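PDB 7BVE: integral membrane indolylacetylinositol arabinosyltransferase EmbC from Mycolicibacterium smegmatis, which probably transfers arabinose units in the polymerisation of mycobacterial cell-wall arabinan, and is bound by the drug ethambutol. Local coordinates for residues A[875-889]-A[916-930]. Numbering follows the deposited sequence.
Sequences EVEVQWATDEQAAAN and IPPEATQIRLVASDD. With CA (calcium ion), chain E.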
loop_
_atom_site.group_PDB
_atom_site.type_symbol
_atom_site.label_atom_id
_atom_site.label_comp_id
_atom_site.label_asym_id
_atom_site.label_seq_id
_atom_site.Cartn_x
_atom_site.Cartn_y
_atom_site.Cartn_z
ATOM N N GLU A 875 35.975 -5.927 14.368
ATOM C CA GLU A 875 36.138 -6.452 15.753
ATOM C C GLU A 875 37.116 -7.634 15.772
ATOM O O GLU A 875 37.985 -7.666 16.666
ATOM C CB GLU A 875 34.780 -6.857 16.331
ATOM C CG GLU A 875 33.722 -5.777 16.200
ATOM C CD GLU A 875 33.200 -5.239 17.522
ATOM O OE1 GLU A 875 32.589 -6.022 18.277
ATOM O OE2 GLU A 875 33.405 -4.040 17.792
ATOM N N VAL A 876 36.972 -8.562 14.821
ATOM C CA VAL A 876 37.809 -9.754 14.743
ATOM C C VAL A 876 38.795 -9.573 13.601
ATOM O O VAL A 876 38.406 -9.194 12.492
ATOM C CB VAL A 876 36.952 -11.015 14.535
ATOM C CG1 VAL A 876 37.814 -12.260 14.585
ATOM C CG2 VAL A 876 35.835 -11.078 15.548
ATOM N N GLU A 877 40.076 -9.822 13.868
ATOM C CA GLU A 877 41.114 -9.630 12.866
ATOM C C GLU A 877 42.070 -10.812 12.882
ATOM O O GLU A 877 42.045 -11.646 13.786
ATOM C CB GLU A 877 41.900 -8.337 13.101
ATOM C CG GLU A 877 41.078 -7.074 12.951
ATOM C CD GLU A 877 41.894 -5.829 13.170
ATOM O OE1 GLU A 877 43.093 -5.958 13.491
ATOM O OE2 GLU A 877 41.332 -4.721 13.037
ATOM N N VAL A 878 42.915 -10.875 11.859
ATOM C CA VAL A 878 43.969 -11.875 11.748
ATOM C C VAL A 878 45.289 -11.133 11.871
ATOM O O VAL A 878 45.399 -9.991 11.420
ATOM C CB VAL A 878 43.876 -12.648 10.410
ATOM C CG1 VAL A 878 44.927 -13.746 10.296
ATOM C CG2 VAL A 878 42.520 -13.250 10.253
ATOM N N GLN A 879 46.275 -11.750 12.507
ATOM C CA GLN A 879 47.573 -11.119 12.705
ATOM C C GLN A 879 48.642 -12.087 12.211
ATOM O O GLN A 879 49.034 -13.000 12.940
ATOM C CB GLN A 879 47.746 -10.767 14.175
ATOM C CG GLN A 879 48.840 -9.787 14.513
ATOM C CD GLN A 879 48.814 -9.453 15.985
ATOM O OE1 GLN A 879 48.095 -10.079 16.756
ATOM N NE2 GLN A 879 49.564 -8.435 16.379
ATOM N N TRP A 880 49.118 -11.900 10.980
ATOM C CA TRP A 880 50.071 -12.850 10.426
ATOM C C TRP A 880 51.502 -12.401 10.677
ATOM O O TRP A 880 51.784 -11.219 10.857
ATOM C CB TRP A 880 49.873 -13.037 8.922
ATOM C CG TRP A 880 50.196 -11.846 8.075
ATOM C CD1 TRP A 880 51.416 -11.499 7.556
ATOM C CD2 TRP A 880 49.275 -10.865 7.609
ATOM N NE1 TRP A 880 51.306 -10.347 6.822
ATOM C CE2 TRP A 880 50.000 -9.936 6.838
ATOM C CE3 TRP A 880 47.906 -10.673 7.779
ATOM C CZ2 TRP A 880 49.394 -8.834 6.234
ATOM C CZ3 TRP A 880 47.311 -9.592 7.184
ATOM C CH2 TRP A 880 48.050 -8.680 6.420
ATOM N N ALA A 881 52.418 -13.362 10.624
ATOM C CA ALA A 881 53.831 -13.077 10.814
ATOM C C ALA A 881 54.649 -14.177 10.160
ATOM O O ALA A 881 54.116 -15.206 9.741
ATOM C CB ALA A 881 54.188 -12.962 12.298
ATOM N N THR A 882 55.954 -13.943 10.083
ATOM C CA THR A 882 56.896 -14.957 9.640
ATOM C C THR A 882 57.392 -15.735 10.859
ATOM O O THR A 882 56.801 -15.674 11.940
ATOM C CB THR A 882 58.051 -14.327 8.868
ATOM O OG1 THR A 882 58.840 -13.533 9.756
ATOM C CG2 THR A 882 57.523 -13.443 7.755
ATOM N N ASP A 883 58.471 -16.501 10.688
ATOM C CA ASP A 883 59.074 -17.205 11.818
ATOM C C ASP A 883 59.728 -16.226 12.787
ATOM O O ASP A 883 59.452 -16.239 13.994
ATOM C CB ASP A 883 60.098 -18.226 11.313
ATOM C CG ASP A 883 59.458 -19.405 10.605
ATOM O OD1 ASP A 883 58.315 -19.767 10.948
ATOM O OD2 ASP A 883 60.106 -19.977 9.704
ATOM N N GLU A 884 60.589 -15.349 12.266
ATOM C CA GLU A 884 61.336 -14.435 13.122
ATOM C C GLU A 884 60.491 -13.250 13.572
ATOM O O GLU A 884 60.859 -12.565 14.531
ATOM C CB GLU A 884 62.590 -13.942 12.397
ATOM C CG GLU A 884 62.309 -13.000 11.229
ATOM C CD GLU A 884 62.111 -13.721 9.908
ATOM O OE1 GLU A 884 61.960 -14.960 9.909
ATOM O OE2 GLU A 884 62.094 -13.037 8.862
ATOM N N GLN A 885 59.378 -12.973 12.888
ATOM C CA GLN A 885 58.510 -11.893 13.342
ATOM C C GLN A 885 57.629 -12.348 14.494
ATOM O O GLN A 885 57.223 -11.530 15.325
ATOM C CB GLN A 885 57.659 -11.374 12.186
ATOM C CG GLN A 885 58.447 -10.623 11.119
ATOM C CD GLN A 885 57.590 -10.218 9.931
ATOM O OE1 GLN A 885 56.403 -10.534 9.871
ATOM N NE2 GLN A 885 58.195 -9.531 8.970
ATOM N N ALA A 886 57.333 -13.642 14.564
ATOM C CA ALA A 886 56.612 -14.192 15.701
ATOM C C ALA A 886 57.551 -14.643 16.806
ATOM O O ALA A 886 57.111 -14.828 17.946
ATOM C CB ALA A 886 55.731 -15.360 15.257
ATOM N N ALA A 887 58.836 -14.830 16.493
ATOM C CA ALA A 887 59.819 -15.007 17.555
ATOM C C ALA A 887 60.122 -13.687 18.254
ATOM O O ALA A 887 60.629 -13.686 19.381
ATOM C CB ALA A 887 61.099 -15.625 16.996
ATOM N N ALA A 888 59.824 -12.563 17.605
ATOM C CA ALA A 888 60.007 -11.244 18.194
ATOM C C ALA A 888 58.726 -10.673 18.782
ATOM O O ALA A 888 58.791 -9.634 19.453
ATOM C CB ALA A 888 60.562 -10.271 17.149
ATOM N N ASN A 889 57.583 -11.325 18.532
ATOM C CA ASN A 889 56.255 -10.957 19.036
ATOM C C ASN A 889 55.877 -9.540 18.587
ATOM O O ASN A 889 55.681 -8.620 19.383
ATOM C CB ASN A 889 56.185 -11.111 20.562
ATOM C CG ASN A 889 54.765 -11.134 21.089
ATOM O OD1 ASN A 889 53.801 -11.074 20.327
ATOM N ND2 ASN A 889 54.632 -11.217 22.407
ATOM N N ILE A 916 46.543 -12.441 2.381
ATOM C CA ILE A 916 47.718 -12.728 3.196
ATOM C C ILE A 916 48.925 -12.816 2.264
ATOM O O ILE A 916 48.870 -13.562 1.275
ATOM C CB ILE A 916 47.536 -14.021 3.995
ATOM C CG1 ILE A 916 46.459 -13.824 5.062
ATOM C CG2 ILE A 916 48.829 -14.452 4.622
ATOM C CD1 ILE A 916 46.045 -15.088 5.754
ATOM N N PRO A 917 49.995 -12.063 2.521
ATOM C CA PRO A 917 51.126 -12.048 1.598
ATOM C C PRO A 917 51.863 -13.365 1.617
ATOM O O PRO A 917 51.846 -14.097 2.628
ATOM C CB PRO A 917 51.999 -10.907 2.138
ATOM C CG PRO A 917 51.065 -10.049 2.894
ATOM C CD PRO A 917 50.094 -10.988 3.513
ATOM N N PRO A 918 52.545 -13.723 0.513
ATOM C CA PRO A 918 53.091 -15.082 0.384
ATOM C C PRO A 918 54.325 -15.387 1.221
ATOM O O PRO A 918 54.919 -16.458 1.062
ATOM C CB PRO A 918 53.424 -15.177 -1.110
ATOM C CG PRO A 918 52.586 -14.135 -1.758
ATOM C CD PRO A 918 52.539 -13.019 -0.777
ATOM N N GLU A 919 54.737 -14.477 2.101
ATOM C CA GLU A 919 55.843 -14.739 3.006
ATOM C C GLU A 919 55.379 -15.038 4.422
ATOM O O GLU A 919 56.211 -15.355 5.277
ATOM C CB GLU A 919 56.819 -13.556 3.030
ATOM C CG GLU A 919 56.303 -12.314 3.747
ATOM C CD GLU A 919 55.589 -11.338 2.830
ATOM O OE1 GLU A 919 55.231 -11.721 1.699
ATOM O OE2 GLU A 919 55.388 -10.178 3.246
ATOM N N ALA A 920 54.080 -14.941 4.692
ATOM C CA ALA A 920 53.572 -15.221 6.025
ATOM C C ALA A 920 53.572 -16.717 6.287
ATOM O O ALA A 920 53.370 -17.530 5.382
ATOM C CB ALA A 920 52.163 -14.670 6.192
ATOM N N THR A 921 53.804 -17.079 7.544
ATOM C CA THR A 921 53.941 -18.485 7.886
ATOM C C THR A 921 53.022 -18.840 9.046
ATOM O O THR A 921 52.512 -19.959 9.128
ATOM C CB THR A 921 55.402 -18.792 8.226
ATOM O OG1 THR A 921 56.239 -18.348 7.150
ATOM C CG2 THR A 921 55.623 -20.284 8.420
ATOM N N GLN A 922 52.794 -17.883 9.944
ATOM C CA GLN A 922 52.057 -18.123 11.175
ATOM C C GLN A 922 51.032 -17.017 11.356
ATOM O O GLN A 922 51.341 -15.846 11.128
ATOM C CB GLN A 922 53.001 -18.162 12.378
ATOM C CG GLN A 922 54.064 -19.236 12.285
ATOM C CD GLN A 922 55.018 -19.210 13.440
ATOM O OE1 GLN A 922 54.877 -18.404 14.351
ATOM N NE2 GLN A 922 56.019 -20.078 13.399
ATOM N N ILE A 923 49.815 -17.380 11.752
ATOM C CA ILE A 923 48.758 -16.405 11.978
ATOM C C ILE A 923 48.282 -16.499 13.426
ATOM O O ILE A 923 48.658 -17.400 14.174
ATOM C CB ILE A 923 47.573 -16.574 11.010
ATOM C CG1 ILE A 923 46.898 -17.922 11.211
ATOM C CG2 ILE A 923 48.025 -16.446 9.586
ATOM C CD1 ILE A 923 45.603 -18.050 10.469
ATOM N N ARG A 924 47.421 -15.555 13.803
ATOM C CA ARG A 924 46.954 -15.441 15.177
ATOM C C ARG A 924 45.668 -14.634 15.187
ATOM O O ARG A 924 45.572 -13.621 14.492
ATOM C CB ARG A 924 48.018 -14.775 16.055
ATOM C CG ARG A 924 47.679 -14.739 17.530
ATOM C CD ARG A 924 48.829 -14.209 18.365
ATOM N NE ARG A 924 49.053 -12.783 18.202
ATOM C CZ ARG A 924 50.085 -12.130 18.728
ATOM N NH1 ARG A 924 50.991 -12.773 19.445
ATOM N NH2 ARG A 924 50.217 -10.825 18.527
ATOM N N LEU A 925 44.681 -15.100 15.927
ATOM C CA LEU A 925 43.385 -14.393 15.975
ATOM C C LEU A 925 43.490 -13.239 16.968
ATOM O O LEU A 925 44.407 -13.229 17.761
ATOM C CB LEU A 925 42.299 -15.376 16.405
ATOM C CG LEU A 925 41.719 -16.265 15.313
ATOM C CD1 LEU A 925 41.182 -17.546 15.895
ATOM C CD2 LEU A 925 40.611 -15.546 14.600
ATOM N N VAL A 926 42.531 -12.330 16.949
ATOM C CA VAL A 926 42.556 -11.140 17.835
ATOM C C VAL A 926 41.107 -10.693 17.960
ATOM O O VAL A 926 40.470 -10.699 16.948
ATOM C CB VAL A 926 43.354 -10.039 17.129
ATOM C CG1 VAL A 926 42.791 -8.674 17.445
ATOM C CG2 VAL A 926 44.848 -10.089 17.371
ATOM N N ALA A 927 40.597 -10.371 19.149
ATOM C CA ALA A 927 39.200 -9.879 19.255
ATOM C C ALA A 927 39.023 -8.866 20.405
ATOM O O ALA A 927 39.816 -8.892 21.365
ATOM C CB ALA A 927 38.255 -11.030 19.377
ATOM N N SER A 928 37.994 -8.018 20.304
ATOM C CA SER A 928 37.713 -6.990 21.341
ATOM C C SER A 928 36.268 -6.496 21.199
ATOM O O SER A 928 35.867 -6.168 20.065
ATOM C CB SER A 928 38.692 -5.850 21.240
ATOM O OG SER A 928 38.603 -5.219 19.970
ATOM N N ASP A 929 35.537 -6.419 22.315
ATOM C CA ASP A 929 34.125 -5.949 22.295
ATOM C C ASP A 929 34.070 -4.518 22.841
ATOM O O ASP A 929 34.504 -4.306 23.991
ATOM C CB ASP A 929 33.218 -6.893 23.089
ATOM C CG ASP A 929 31.776 -6.420 23.153
ATOM O OD1 ASP A 929 31.498 -5.325 22.628
ATOM O OD2 ASP A 929 30.945 -7.151 23.728
ATOM N N ASP A 930 33.545 -3.585 22.041
ATOM C CA ASP A 930 33.459 -2.152 22.436
ATOM C C ASP A 930 32.164 -1.876 23.211
ATOM O O ASP A 930 31.281 -1.201 22.644
ATOM C CB ASP A 930 33.579 -1.240 21.212
ATOM C CG ASP A 930 34.901 -1.388 20.479
ATOM O OD1 ASP A 930 35.717 -2.229 20.908
ATOM O OD2 ASP A 930 35.106 -0.660 19.488
HETATM CA CA CA E . 29.643 -6.780 26.108
#
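Glu877 and Val926 form a hydrogen-bonded antiparallel pair, Glu877 N giving to Val926 O at 3.2 Å, and segments 875-889 and 916-930 run on antiparallel through Gln879 N to Arg924 O at 2.8 Å and Ala881 N to Gln922 O at 2.8 Å, to a classic beta bulge where the N-H groups of Thr921 and Gln922 reach Ala881 O from opposite faces of its carbonyl plane.

Gln879 and Arg924 lie alongside each other and point the same way. Arg924 is extended through chi2, then bent at chi3 (71°), which lets NE and NH2 meet one oxygen, Gln879 OE1, side-on, with NH2 at 2.9 Å. That oxygen sits in the guanidinium plane, yet both nitrogens approach it from above the amide plane. NH1 ties Arg924 weakly to Asn889 OD1, just past the C-terminal end of helix 883-887.

This pairing belongs to an antiparallel beta-sheet in the EmbC C-terminal domain, where strand 877-878 lies between 895-899 and 922-928. Val878, beta-branched and apolar, suits the buried face, its CG1 3.9 Å from Ile923 CB, with Ile895 and Phe897 touching it as well. Trp880 CG lies between the backbone N and the carbonyl carbon (chi1 67°), setting the indole beside Pro917, whose CD lies above the ring plane toward its rim, 3.5 Å from CE2, and Ala920, small enough to bring CB within 3.5 Å of Trp880 CD1. Thr882 N-caps the weakly bonded helix: OG1 accepts from Gln885 N, and a weak return bond completes a capping box. Beyond Ser928, acidic Asp929 binds calcium through OD2 at 2.7 Å.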